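Local coordinates for protein probable uracil-DNA glycosylase (Acanthamoeba polyphaga mimivirus, PDB 5X55) that is a probable viral DNA glycosylase of the uracil-DNA glycosylase superfamily, with an alpha/beta fold built around a central four-stranded parallel sheet, at residues Ala222-Asn227 against Ala244-Gln249; Asp191-Ser196 against Phe209-Asn214; Ile102-Asn107 against Pro168-Asn173; Leu290-Trp295 against Lys301-Val306. All blocks are in the same frame, centred on the assembly; numbering follows the deposited sequence.

Interaction 1. Residues Ala222-Asn227 against Ala244-Gln249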
loop_
_atom_site.group_PDB
_atom_site.type_symbol
_atom_site.label_atom_id
_atom_site.label_comp_id
_atom_site.label_asym_id
_atom_site.label_seq_id
_atom_site.Cartn_x
_atom_site.Cartn_y
_atom_site.Cartn_z
ATOM N N ALA A 222 3.423 14.767 -1.065
ATOM C CA ALA A 222 3.175 16.189 -1.276
ATOM C C ALA A 222 2.555 16.422 -2.640
ATOM O O ALA A 222 1.661 17.269 -2.796
ATOM C CB ALA A 222 4.475 16.996 -1.131
ATOM N N ASN A 223 2.996 15.654 -3.640
ATOM C CA ASN A 223 2.434 15.807 -4.976
ATOM C C ASN A 223 1.006 15.289 -5.035
ATOM O O ASN A 223 0.154 15.872 -5.722
ATOM C CB ASN A 223 3.333 15.109 -6.002
ATOM C CG ASN A 223 4.618 15.891 -6.263
ATOM O OD1 ASN A 223 4.728 17.037 -5.844
ATOM N ND2 ASN A 223 5.584 15.279 -6.958
ATOM N N ILE A 224 0.708 14.225 -4.290
ATOM C CA ILE A 224 -0.682 13.776 -4.185
ATOM C C ILE A 224 -1.555 14.886 -3.603
ATOM O O ILE A 224 -2.613 15.217 -4.153
ATOM C CB ILE A 224 -0.768 12.483 -3.351
ATOM C CG1 ILE A 224 -0.058 11.332 -4.074
ATOM C CG2 ILE A 224 -2.226 12.134 -3.035
ATOM C CD1 ILE A 224 0.363 10.198 -3.160
ATOM N N TYR A 225 -1.125 15.474 -2.476
ATOM C CA TYR A 225 -1.850 16.603 -1.885
ATOM C C TYR A 225 -2.041 17.733 -2.895
ATOM O O TYR A 225 -3.127 18.311 -3.002
ATOM C CB TYR A 225 -1.095 17.143 -0.668
ATOM C CG TYR A 225 -1.090 16.284 0.571
ATOM C CD1 TYR A 225 -2.089 15.348 0.821
ATOM C CD2 TYR A 225 -0.080 16.432 1.517
ATOM C CE1 TYR A 225 -2.072 14.583 1.978
ATOM C CE2 TYR A 225 -0.060 15.680 2.675
ATOM C CZ TYR A 225 -1.043 14.754 2.897
ATOM O OH TYR A 225 -0.979 14.020 4.055
ATOM N N THR A 226 -0.975 18.087 -3.622
ATOM C CA THR A 226 -1.077 19.126 -4.646
ATOM C C THR A 226 -2.184 18.797 -5.644
ATOM O O THR A 226 -2.953 19.676 -6.038
ATOM C CB THR A 226 0.278 19.289 -5.363
ATOM O OG1 THR A 226 1.253 19.808 -4.447
ATOM C CG2 THR A 226 0.187 20.229 -6.583
ATOM N N ASN A 227 -2.274 17.530 -6.063
ATOM C CA ASN A 227 -3.340 17.108 -6.968
ATOM C C ASN A 227 -4.717 17.260 -6.322
ATOM O O ASN A 227 -5.670 17.721 -6.968
ATOM C CB ASN A 227 -3.103 15.656 -7.409
ATOM C CG ASN A 227 -4.105 15.184 -8.440
ATOM O OD1 ASN A 227 -5.191 14.702 -8.104
ATOM N ND2 ASN A 227 -3.749 15.323 -9.711
ATOM N N ALA A 244 -4.251 7.814 7.776
ATOM C CA ALA A 244 -5.226 7.070 8.566
ATOM C C ALA A 244 -6.665 7.361 8.136
ATOM O O ALA A 244 -7.506 6.452 8.068
ATOM C CB ALA A 244 -5.018 7.409 10.040
ATOM N N SER A 245 -6.953 8.611 7.791
ATOM C CA SER A 245 -8.320 9.003 7.472
ATOM C C SER A 245 -8.828 8.299 6.218
ATOM O O SER A 245 -9.967 7.812 6.180
ATOM C CB SER A 245 -8.381 10.519 7.296
ATOM O OG SER A 245 -9.658 10.898 6.836
ATOM N N TRP A 246 -8.002 8.261 5.166
ATOM C CA TRP A 246 -8.414 7.623 3.922
ATOM C C TRP A 246 -8.565 6.126 4.101
ATOM O O TRP A 246 -9.488 5.513 3.546
ATOM C CB TRP A 246 -7.397 7.903 2.810
ATOM C CG TRP A 246 -7.184 9.334 2.508
ATOM C CD1 TRP A 246 -7.886 10.403 3.009
ATOM C CD2 TRP A 246 -6.192 9.876 1.637
ATOM N NE1 TRP A 246 -7.389 11.568 2.498
ATOM C CE2 TRP A 246 -6.342 11.274 1.653
ATOM C CE3 TRP A 246 -5.186 9.308 0.842
ATOM C CZ2 TRP A 246 -5.516 12.118 0.921
ATOM C CZ3 TRP A 246 -4.370 10.142 0.103
ATOM C CH2 TRP A 246 -4.537 11.536 0.150
ATOM N N ILE A 247 -7.643 5.514 4.839
ATOM C CA ILE A 247 -7.639 4.064 4.957
ATOM C C ILE A 247 -8.829 3.605 5.771
ATOM O O ILE A 247 -9.486 2.614 5.422
ATOM C CB ILE A 247 -6.305 3.595 5.558
ATOM C CG1 ILE A 247 -5.155 3.970 4.614
ATOM C CG2 ILE A 247 -6.320 2.079 5.889
ATOM C CD1 ILE A 247 -3.824 3.965 5.312
ATOM N N LEU A 248 -9.158 4.338 6.844
ATOM C CA LEU A 248 -10.318 3.980 7.662
ATOM C C LEU A 248 -11.614 4.007 6.859
ATOM O O LEU A 248 -12.566 3.300 7.207
ATOM C CB LEU A 248 -10.418 4.919 8.855
ATOM C CG LEU A 248 -9.384 4.657 9.947
ATOM C CD1 LEU A 248 -9.060 5.931 10.725
ATOM C CD2 LEU A 248 -9.873 3.542 10.887
ATOM N N GLN A 249 -11.666 4.802 5.785
ATOM C CA GLN A 249 -12.844 4.935 4.933
ATOM C C GLN A 249 -12.816 4.003 3.728
ATOM O O GLN A 249 -13.612 4.183 2.798
ATOM C CB GLN A 249 -13.001 6.383 4.457
ATOM C CG GLN A 249 -13.205 7.424 5.591
ATOM C CD GLN A 249 -13.220 8.846 5.064
ATOM O OE1 GLN A 249 -14.189 9.286 4.440
ATOM N NE2 GLN A 249 -12.118 9.557 5.266
#

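Interaction 2. Residues Asp191-Ser196 against Phe209-Asn214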
loop_
_atom_site.group_PDB
_atom_site.type_symbol
_atom_site.label_atom_id
_atom_site.label_comp_id
_atom_site.label_asym_id
_atom_site.label_seq_id
_atom_site.Cartn_x
_atom_site.Cartn_y
_atom_site.Cartn_z
ATOM N N ASP A 191 7.694 -0.215 -3.198
ATOM C CA ASP A 191 8.423 -0.628 -2.006
ATOM C C ASP A 191 8.146 0.325 -0.831
ATOM O O ASP A 191 7.764 1.484 -1.036
ATOM C CB ASP A 191 9.935 -0.697 -2.310
ATOM C CG ASP A 191 10.260 -1.656 -3.470
ATOM O OD1 ASP A 191 10.642 -1.192 -4.575
ATOM O OD2 ASP A 191 10.099 -2.886 -3.286
ATOM N N PRO A 192 8.285 -0.140 0.416
ATOM C CA PRO A 192 8.117 0.770 1.554
ATOM C C PRO A 192 9.234 1.804 1.568
ATOM O O PRO A 192 10.302 1.604 0.977
ATOM C CB PRO A 192 8.192 -0.143 2.786
ATOM C CG PRO A 192 8.196 -1.573 2.265
ATOM C CD PRO A 192 8.688 -1.496 0.841
ATOM N N TYR A 193 8.959 2.935 2.228
ATOM C CA TYR A 193 9.988 3.953 2.396
ATOM C C TYR A 193 11.178 3.345 3.121
ATOM O O TYR A 193 10.989 2.630 4.120
ATOM C CB TYR A 193 9.493 5.158 3.182
ATOM C CG TYR A 193 8.410 5.939 2.497
ATOM C CD1 TYR A 193 8.610 6.489 1.239
ATOM C CD2 TYR A 193 7.181 6.129 3.114
ATOM C CE1 TYR A 193 7.593 7.218 0.602
ATOM C CE2 TYR A 193 6.168 6.860 2.500
ATOM C CZ TYR A 193 6.376 7.401 1.250
ATOM O OH TYR A 193 5.358 8.113 0.643
ATOM N N PRO A 194 12.407 3.568 2.636
ATOM C CA PRO A 194 13.589 3.037 3.336
ATOM C C PRO A 194 14.089 3.942 4.448
ATOM O O PRO A 194 14.882 3.484 5.284
ATOM C CB PRO A 194 14.639 2.912 2.210
ATOM C CG PRO A 194 14.303 4.082 1.304
ATOM C CD PRO A 194 12.762 4.224 1.359
ATOM N N GLY A 195 13.647 5.201 4.485
ATOM C CA GLY A 195 14.227 6.193 5.367
ATOM C C GLY A 195 13.682 6.131 6.777
ATOM O O GLY A 195 12.767 5.372 7.093
ATOM N N SER A 196 14.275 6.954 7.647
ATOM C CA SER A 196 13.865 7.027 9.040
ATOM C C SER A 196 14.098 8.441 9.563
ATOM O O SER A 196 14.823 9.233 8.956
ATOM C CB SER A 196 14.608 5.984 9.895
ATOM O OG SER A 196 16.005 6.209 9.915
ATOM N N PHE A 209 2.513 5.067 0.702
ATOM C CA PHE A 209 2.576 6.528 0.695
ATOM C C PHE A 209 2.504 7.194 2.074
ATOM O O PHE A 209 3.064 8.276 2.248
ATOM C CB PHE A 209 1.507 7.077 -0.252
ATOM C CG PHE A 209 1.751 6.683 -1.681
ATOM C CD1 PHE A 209 2.727 7.342 -2.428
ATOM C CD2 PHE A 209 1.067 5.609 -2.255
ATOM C CE1 PHE A 209 2.989 6.970 -3.741
ATOM C CE2 PHE A 209 1.340 5.220 -3.563
ATOM C CZ PHE A 209 2.300 5.904 -4.308
ATOM N N SER A 210 1.903 6.552 3.068
ATOM C CA SER A 210 1.714 7.187 4.364
ATOM C C SER A 210 2.971 7.114 5.239
ATOM O O SER A 210 3.786 6.190 5.125
ATOM C CB SER A 210 0.530 6.541 5.091
ATOM O OG SER A 210 0.346 7.151 6.352
ATOM N N VAL A 211 3.121 8.110 6.115
ATOM C CA VAL A 211 4.178 8.151 7.130
ATOM C C VAL A 211 3.578 8.585 8.464
ATOM O O VAL A 211 2.539 9.259 8.506
ATOM C CB VAL A 211 5.331 9.108 6.737
ATOM C CG1 VAL A 211 6.085 8.593 5.511
ATOM C CG2 VAL A 211 4.829 10.536 6.521
ATOM N N PRO A 212 4.239 8.235 9.580
ATOM C CA PRO A 212 3.747 8.658 10.898
ATOM C C PRO A 212 3.667 10.165 11.021
ATOM O O PRO A 212 4.350 10.913 10.311
ATOM C CB PRO A 212 4.791 8.095 11.869
ATOM C CG PRO A 212 5.381 6.931 11.141
ATOM C CD PRO A 212 5.428 7.373 9.701
ATOM N N LEU A 213 2.813 10.600 11.949
ATOM C CA LEU A 213 2.776 12.001 12.353
ATOM C C LEU A 213 4.151 12.448 12.840
ATOM O O LEU A 213 4.925 11.655 13.377
ATOM C CB LEU A 213 1.751 12.198 13.470
ATOM C CG LEU A 213 0.298 11.860 13.141
ATOM C CD1 LEU A 213 -0.515 11.774 14.417
ATOM C CD2 LEU A 213 -0.291 12.888 12.197
ATOM N N ASN A 214 4.444 13.738 12.658
ATOM C CA ASN A 214 5.714 14.338 13.068
ATOM C C ASN A 214 6.907 13.717 12.339
ATOM O O ASN A 214 8.009 13.638 12.888
ATOM C CB ASN A 214 5.911 14.245 14.585
ATOM C CG ASN A 214 4.922 15.093 15.349
ATOM O OD1 ASN A 214 4.680 16.250 14.998
ATOM N ND2 ASN A 214 4.337 14.522 16.399
#

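Interaction 3. Residues Ile102-Asn107 against Pro168-Asn173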
loop_
_atom_site.group_PDB
_atom_site.type_symbol
_atom_site.label_atom_id
_atom_site.label_comp_id
_atom_site.label_asym_id
_atom_site.label_seq_id
_atom_site.Cartn_x
_atom_site.Cartn_y
_atom_site.Cartn_z
ATOM N N ILE A 102 -2.809 2.782 13.209
ATOM C CA ILE A 102 -2.847 3.493 11.938
ATOM C C ILE A 102 -2.528 4.972 12.148
ATOM O O ILE A 102 -1.955 5.619 11.263
ATOM C CB ILE A 102 -4.193 3.282 11.207
ATOM C CG1 ILE A 102 -4.078 3.726 9.748
ATOM C CG2 ILE A 102 -5.342 4.003 11.883
ATOM C CD1 ILE A 102 -3.195 2.826 8.908
ATOM N N LEU A 103 -2.864 5.521 13.315
ATOM C CA LEU A 103 -2.583 6.931 13.594
ATOM C C LEU A 103 -1.347 7.022 14.487
ATOM O O LEU A 103 -1.432 7.159 15.706
ATOM C CB LEU A 103 -3.789 7.611 14.227
ATOM C CG LEU A 103 -3.553 9.108 14.390
ATOM C CD1 LEU A 103 -3.553 9.750 13.022
ATOM C CD2 LEU A 103 -4.572 9.760 15.307
ATOM N N ILE A 104 -0.179 6.986 13.851
ATOM C CA ILE A 104 1.095 6.779 14.531
ATOM C C ILE A 104 1.801 8.111 14.756
ATOM O O ILE A 104 1.867 8.958 13.854
ATOM C CB ILE A 104 1.975 5.823 13.703
ATOM C CG1 ILE A 104 1.356 4.439 13.666
ATOM C CG2 ILE A 104 3.398 5.754 14.247
ATOM C CD1 ILE A 104 2.052 3.557 12.680
ATOM N N ASP A 105 2.366 8.283 15.946
ATOM C CA ASP A 105 3.159 9.458 16.287
ATOM C C ASP A 105 4.621 9.044 16.416
ATOM O O ASP A 105 4.958 8.196 17.257
ATOM C CB ASP A 105 2.652 10.086 17.582
ATOM C CG ASP A 105 3.479 11.281 18.030
ATOM O OD1 ASP A 105 4.263 11.849 17.233
ATOM O OD2 ASP A 105 3.319 11.670 19.204
ATOM N N ALA A 106 5.485 9.632 15.579
ATOM C CA ALA A 106 6.909 9.287 15.640
ATOM C C ALA A 106 7.524 9.620 17.003
ATOM O O ALA A 106 8.446 8.931 17.445
ATOM C CB ALA A 106 7.676 9.988 14.519
ATOM N N ASN A 107 7.022 10.655 17.688
ATOM C CA ASN A 107 7.508 10.986 19.025
ATOM C C ASN A 107 7.020 10.020 20.103
ATOM O O ASN A 107 7.501 10.099 21.233
ATOM C CB ASN A 107 7.082 12.398 19.413
ATOM C CG ASN A 107 7.657 13.464 18.492
ATOM O OD1 ASN A 107 8.763 13.335 17.974
ATOM N ND2 ASN A 107 6.893 14.520 18.280
ATOM N N PRO A 168 7.004 -5.479 12.567
ATOM C CA PRO A 168 6.021 -6.532 12.276
ATOM C C PRO A 168 4.617 -6.217 12.771
ATOM O O PRO A 168 3.650 -6.668 12.155
ATOM C CB PRO A 168 6.615 -7.780 12.954
ATOM C CG PRO A 168 7.702 -7.315 13.799
ATOM C CD PRO A 168 8.143 -5.978 13.360
ATOM N N GLU A 169 4.461 -5.440 13.840
ATOM C CA GLU A 169 3.111 -5.068 14.227
ATOM C C GLU A 169 2.488 -4.083 13.250
ATOM O O GLU A 169 1.275 -3.851 13.322
ATOM C CB GLU A 169 3.098 -4.475 15.637
ATOM C CG GLU A 169 3.648 -5.411 16.722
ATOM C CD GLU A 169 3.658 -4.762 18.110
ATOM O OE1 GLU A 169 2.610 -4.833 18.806
ATOM O OE2 GLU A 169 4.697 -4.165 18.491
ATOM N N LEU A 170 3.276 -3.510 12.338
ATOM C CA LEU A 170 2.746 -2.656 11.280
ATOM C C LEU A 170 2.744 -3.325 9.909
ATOM O O LEU A 170 2.232 -2.734 8.952
ATOM C CB LEU A 170 3.544 -1.361 11.205
ATOM C CG LEU A 170 3.610 -0.590 12.509
ATOM C CD1 LEU A 170 4.472 0.651 12.316
ATOM C CD2 LEU A 170 2.197 -0.222 12.918
ATOM N N LEU A 171 3.295 -4.535 9.798
ATOM C CA LEU A 171 3.490 -5.179 8.501
ATOM C C LEU A 171 2.202 -5.243 7.681
ATOM O O LEU A 171 2.198 -4.981 6.470
ATOM C CB LEU A 171 4.039 -6.589 8.717
ATOM C CG LEU A 171 4.220 -7.384 7.425
ATOM C CD1 LEU A 171 5.261 -6.692 6.563
ATOM C CD2 LEU A 171 4.608 -8.821 7.723
ATOM N N PHE A 172 1.104 -5.627 8.318
ATOM C CA PHE A 172 -0.164 -5.823 7.630
ATOM C C PHE A 172 -1.171 -4.740 8.021
ATOM O O PHE A 172 -2.378 -4.994 8.080
ATOM C CB PHE A 172 -0.717 -7.217 7.927
ATOM C CG PHE A 172 0.079 -8.351 7.321
ATOM C CD1 PHE A 172 0.502 -8.305 6.001
ATOM C CD2 PHE A 172 0.384 -9.483 8.080
ATOM C CE1 PHE A 172 1.235 -9.375 5.434
ATOM C CE2 PHE A 172 1.111 -10.549 7.536
ATOM C CZ PHE A 172 1.532 -10.493 6.194
ATOM N N ASN A 173 -0.664 -3.532 8.282
ATOM C CA ASN A 173 -1.444 -2.437 8.860
ATOM C C ASN A 173 -2.745 -2.179 8.105
ATOM O O ASN A 173 -3.825 -2.084 8.710
ATOM C CB ASN A 173 -0.585 -1.172 8.871
ATOM C CG ASN A 173 -0.843 -0.302 10.069
ATOM O OD1 ASN A 173 -1.572 -0.676 10.991
ATOM N ND2 ASN A 173 -0.221 0.865 10.080
#

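Interaction 4. Residues Leu290-Trp295 against Lys301-Val306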
loop_
_atom_site.group_PDB
_atom_site.type_symbol
_atom_site.label_atom_id
_atom_site.label_comp_id
_atom_site.label_asym_id
_atom_site.label_seq_id
_atom_site.Cartn_x
_atom_site.Cartn_y
_atom_site.Cartn_z
ATOM N N LEU A 290 -14.530 -2.970 -7.481
ATOM C CA LEU A 290 -13.515 -2.224 -6.759
ATOM C C LEU A 290 -12.917 -1.192 -7.696
ATOM O O LEU A 290 -13.030 -1.294 -8.920
ATOM C CB LEU A 290 -12.417 -3.146 -6.233
ATOM C CG LEU A 290 -12.872 -4.312 -5.356
ATOM C CD1 LEU A 290 -11.670 -5.104 -4.847
ATOM C CD2 LEU A 290 -13.734 -3.842 -4.202
ATOM N N ILE A 291 -12.262 -0.194 -7.119
ATOM C CA ILE A 291 -11.517 0.779 -7.903
ATOM C C ILE A 291 -10.027 0.545 -7.681
ATOM O O ILE A 291 -9.554 0.573 -6.539
ATOM C CB ILE A 291 -11.915 2.214 -7.545
ATOM C CG1 ILE A 291 -13.421 2.379 -7.758
ATOM C CG2 ILE A 291 -11.101 3.190 -8.395
ATOM C CD1 ILE A 291 -14.024 3.573 -7.058
ATOM N N PHE A 292 -9.295 0.312 -8.771
ATOM C CA PHE A 292 -7.848 0.149 -8.754
ATOM C C PHE A 292 -7.200 1.393 -9.347
ATOM O O PHE A 292 -7.522 1.796 -10.475
ATOM C CB PHE A 292 -7.412 -1.101 -9.535
ATOM C CG PHE A 292 -7.675 -2.389 -8.809
ATOM C CD1 PHE A 292 -8.931 -2.972 -8.841
ATOM C CD2 PHE A 292 -6.664 -3.005 -8.068
ATOM C CE1 PHE A 292 -9.193 -4.155 -8.157
ATOM C CE2 PHE A 292 -6.907 -4.197 -7.367
ATOM C CZ PHE A 292 -8.182 -4.771 -7.409
ATOM N N VAL A 293 -6.296 1.997 -8.583
ATOM C CA VAL A 293 -5.558 3.187 -8.989
ATOM C C VAL A 293 -4.122 2.769 -9.262
ATOM O O VAL A 293 -3.430 2.287 -8.355
ATOM C CB VAL A 293 -5.622 4.273 -7.909
ATOM C CG1 VAL A 293 -4.814 5.458 -8.322
ATOM C CG2 VAL A 293 -7.045 4.661 -7.652
ATOM N N ALA A 294 -3.676 2.942 -10.511
ATOM C CA ALA A 294 -2.353 2.505 -10.949
ATOM C C ALA A 294 -1.481 3.734 -11.217
ATOM O O ALA A 294 -1.596 4.377 -12.264
ATOM C CB ALA A 294 -2.456 1.615 -12.188
ATOM N N TRP A 295 -0.604 4.057 -10.269
ATOM C CA TRP A 295 0.333 5.158 -10.423
ATOM C C TRP A 295 1.717 4.582 -10.765
ATOM O O TRP A 295 2.397 4.011 -9.901
ATOM C CB TRP A 295 0.365 5.996 -9.151
ATOM C CG TRP A 295 -0.910 6.773 -8.828
ATOM C CD1 TRP A 295 -1.867 7.223 -9.703
ATOM C CD2 TRP A 295 -1.336 7.195 -7.517
ATOM N NE1 TRP A 295 -2.860 7.904 -9.012
ATOM C CE2 TRP A 295 -2.554 7.897 -7.673
ATOM C CE3 TRP A 295 -0.798 7.049 -6.229
ATOM C CZ2 TRP A 295 -3.243 8.440 -6.596
ATOM C CZ3 TRP A 295 -1.489 7.604 -5.147
ATOM C CH2 TRP A 295 -2.701 8.283 -5.343
ATOM N N LYS A 301 1.217 -2.800 -14.295
ATOM C CA LYS A 301 1.382 -4.227 -14.523
ATOM C C LYS A 301 0.550 -5.010 -13.528
ATOM O O LYS A 301 -0.228 -5.891 -13.912
ATOM C CB LYS A 301 2.852 -4.630 -14.426
ATOM C CG LYS A 301 3.027 -6.152 -14.355
ATOM C CD LYS A 301 4.447 -6.588 -14.702
ATOM C CE LYS A 301 5.421 -6.319 -13.555
ATOM N NZ LYS A 301 5.051 -7.090 -12.337
ATOM N N LEU A 302 0.656 -4.668 -12.241
ATOM C CA LEU A 302 -0.124 -5.427 -11.264
ATOM C C LEU A 302 -1.620 -5.311 -11.531
ATOM O O LEU A 302 -2.353 -6.289 -11.375
ATOM C CB LEU A 302 0.193 -4.963 -9.848
ATOM C CG LEU A 302 1.580 -5.299 -9.351
ATOM C CD1 LEU A 302 1.630 -4.918 -7.898
ATOM C CD2 LEU A 302 1.879 -6.773 -9.544
ATOM N N CYS A 303 -2.101 -4.124 -11.912
ATOM C CA CYS A 303 -3.536 -3.950 -12.136
ATOM C C CYS A 303 -4.029 -4.646 -13.397
ATOM O O CYS A 303 -5.246 -4.773 -13.586
ATOM C CB CYS A 303 -3.883 -2.467 -12.197
ATOM S SG CYS A 303 -3.784 -1.659 -10.557
ATOM N N GLN A 304 -3.128 -5.081 -14.266
ATOM C CA GLN A 304 -3.546 -5.934 -15.371
ATOM C C GLN A 304 -3.761 -7.383 -14.963
ATOM O O GLN A 304 -4.058 -8.213 -15.825
ATOM C CB GLN A 304 -2.529 -5.828 -16.497
ATOM C CG GLN A 304 -2.613 -4.449 -17.105
ATOM C CD GLN A 304 -1.644 -4.241 -18.208
ATOM O OE1 GLN A 304 -1.794 -4.815 -19.297
ATOM N NE2 GLN A 304 -0.616 -3.430 -17.943
ATOM N N ARG A 305 -3.630 -7.716 -13.676
ATOM C CA ARG A 305 -4.206 -8.967 -13.211
ATOM C C ARG A 305 -5.712 -8.878 -13.083
ATOM O O ARG A 305 -6.367 -9.917 -12.930
ATOM C CB ARG A 305 -3.634 -9.377 -11.854
ATOM C CG ARG A 305 -2.125 -9.559 -11.799
ATOM C CD ARG A 305 -1.737 -10.034 -10.418
ATOM N NE ARG A 305 -2.180 -11.408 -10.173
ATOM C CZ ARG A 305 -1.454 -12.480 -10.485
ATOM N NH1 ARG A 305 -0.258 -12.332 -11.061
ATOM N NH2 ARG A 305 -1.920 -13.693 -10.231
ATOM N N VAL A 306 -6.263 -7.669 -13.145
ATOM C CA VAL A 306 -7.637 -7.382 -12.744
ATOM C C VAL A 306 -8.492 -7.283 -14.000
ATOM O O VAL A 306 -8.083 -6.673 -14.995
ATOM C CB VAL A 306 -7.706 -6.074 -11.917
ATOM C CG1 VAL A 306 -9.135 -5.710 -11.590
ATOM C CG2 VAL A 306 -6.861 -6.172 -10.625
#

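Interaction 1. Residues Ala222-Asn227 against Ala244-Gln249
I224 and W246 bring together two helices of the alpha/beta fold, 219-230 and 244-248, whose backbones stay well apart: even the closest alpha carbons, CA of Y225 and CA of W246, lie 12.5 Å from each other. A large indole suits such a wide gap, because its far corner can reach what a short side chain could not. That corner is CH2 of W246. It meets CG2 of I224 at 4.0 Å, and the methyl arrives at the edge of the indole, near its plane. The branch that points across is set by the isoleucine torsion: with CG1 beside the backbone N (chi1 -65°), CG2 stands opposite that nitrogen and faces the tryptophan. CE1 of Y225 lies 4.3 Å from the same CH2 of W246.

Both aromatic residues carry a polar group into this buried place, and each has a partner. The Y225 hydroxyl is hydrogen-bonded to the backbone O of H240. The W246 indole meets the ring of W368 edge-to-face, while F351 of helix 350-360 packs on I224. A polar tie on the indole is its NE1, hydrogen-bonded to the carbonyl O of W368.

Interaction 2. Residues Asp191-Ser196 against Phe209-Asn214
Y193 reaches across from one part of the long loop between strand 185-189 and helix 219-230 to F209, S210 and V211 in another part of it. Tyrosine fits because it joins a flat apolar surface to a polar tip. At that tip OH donates a hydrogen bond to O of F209 over 2.8 Å. The bond does not run straight out from the carbonyl: the C=O...donor angle is 104° and the hydroxyl is tilted 34° from the carbonyl plane.

The packing is tight along one side of the ring. CE2 of Y193 lies 3.5 Å from CG1 of V211, whose side chain crosses the tyrosine at about a right angle. The same CE2 sits 3.6 Å from O of S210, which, like O of F209, lies at the ring edge in its plane. Placing CG beside the backbone N (chi1 -65°) sends the ring toward these three residues. F209 offers mainly its backbone here, since its ring turns off to meet W295 edge-to-face.

Y193 is partly exposed while F209, S210 and V211 are buried, so the looser side is that of the tyrosine's own segment. The 209-211 segment has further ties: the hydroxyl OG of S210 is hydrogen-bonded to N of L243, and the backbone of V211 to that of G241. With one directed bond at the hydroxyl and carbonyl oxygens at the ring edge, the contact should fix the tyrosine's reach and probably restrains its ring.

Interaction 3. Residues Ile102-Asn107 against Pro168-Asn173
The buried entrance to helix 173-177, where the type I beta turn L170-N173 leads into the helix, is the place in which L170 and N173 receive I102 and I104. F172 occupies the N-cap position and N173 begins the helix. The two aliphatic chains of I104 and L170 reach toward each other, tip to tip. CD1 of I104 lies 3.8 Å from CD2 of L170, and the second leucine methyl, CD1, is equally near, so the isoleucine tip nests against the forked end of its partner. A long beta-branched chain on one side and a forked one on the other suit such end-on packing.

I102 meets an amide instead. Its CD1 comes within 3.8 Å of ND2 of N173. CG1 lies opposite the backbone N (chi1 -166°), which carries the ethyl arm over to the asparagine although its CB is not aimed there. This buried amide nitrogen is not left to the methyl alone: outside the contact, ND2 is hydrogen-bonded to O of M205 and to O of Y101, ties that help fix the rotation of the amide.

Further along, the loop is shaped by an Asx turn, in which N of N107 donates to OD1 of D105 over 3.0 Å. That oxygen also receives ND2 of N214. Between the two segments the contact is one of packing, with the end of one helix and the loop after it set against the turn that opens another.

Interaction 4. Residues Leu290-Trp295 against Lys301-Val306
F292 leaves strand 291-295 toward the chain that ends helix 297-303, and can be followed outward from its CB. This first carbon rests 3.8 Å from SG of C303. With CG beside the backbone N (chi1 -75°), the ring then swings past the sulfur and on toward V306. On one flank CD2 still feels SG, at 4.0 Å. On the other, CD1 has passed to V306 and lies 3.9 Å from its CG1, with CE1 similarly close. At the tip CZ meets CG2 of V306 at 3.7 Å.

That last methyl stands over the centre of one ring face: CG2 of V306 is 3.8 Å from the centroid of the F292 ring and only 12° off its normal, a well-centred CH-pi contact. SG of C303 approaches the F292 ring obliquely, 67° off the ring normal, as a more distant sulfur-aromatic partner. SG also packs on CB of A294, at 3.9 Å, so it fits between two side chains on the same side of the strand. The small alanine is consistent with the close approach of the helix end, its CA and that of C303 being 6.7 Å apart, while the phenylalanine fills the wider gap near V306.

The type I turn C303-V306, with N of V306 bonded to O of C303, brings the valine back to the sheet. There it also touches I280 and T284 of helix 273-286. V293, on the opposite side of the strand, packs on I354 of helix 350-360. This is strand-to-helix packing of a beta-alpha-beta unit, 291-295, 297-303 and 312-316, in a parallel alpha/beta fold.

All four contacts are largely buried; only interaction 2 has a partly exposed touching residue, and it alone has a hydrogen bond between its segments. Interactions 1, 3 and 4 rely on packing, with a CH-pi contact in 4. Interaction 4 belongs to the central sheet, interaction 1 joins helices across a wide gap, interaction 2 ties two parts of one loop together, and interaction 3 joins loops at the ends of two short helices. F209 of interaction 2 and W295 of interaction 4 both pack on CD1 of I224 in interaction 1. I102 of interaction 3 lies against A244 and I247 of interaction 1, and I104 and D105 meet L213 and N214 of interaction 2. Interactions 3 and 4 do not touch.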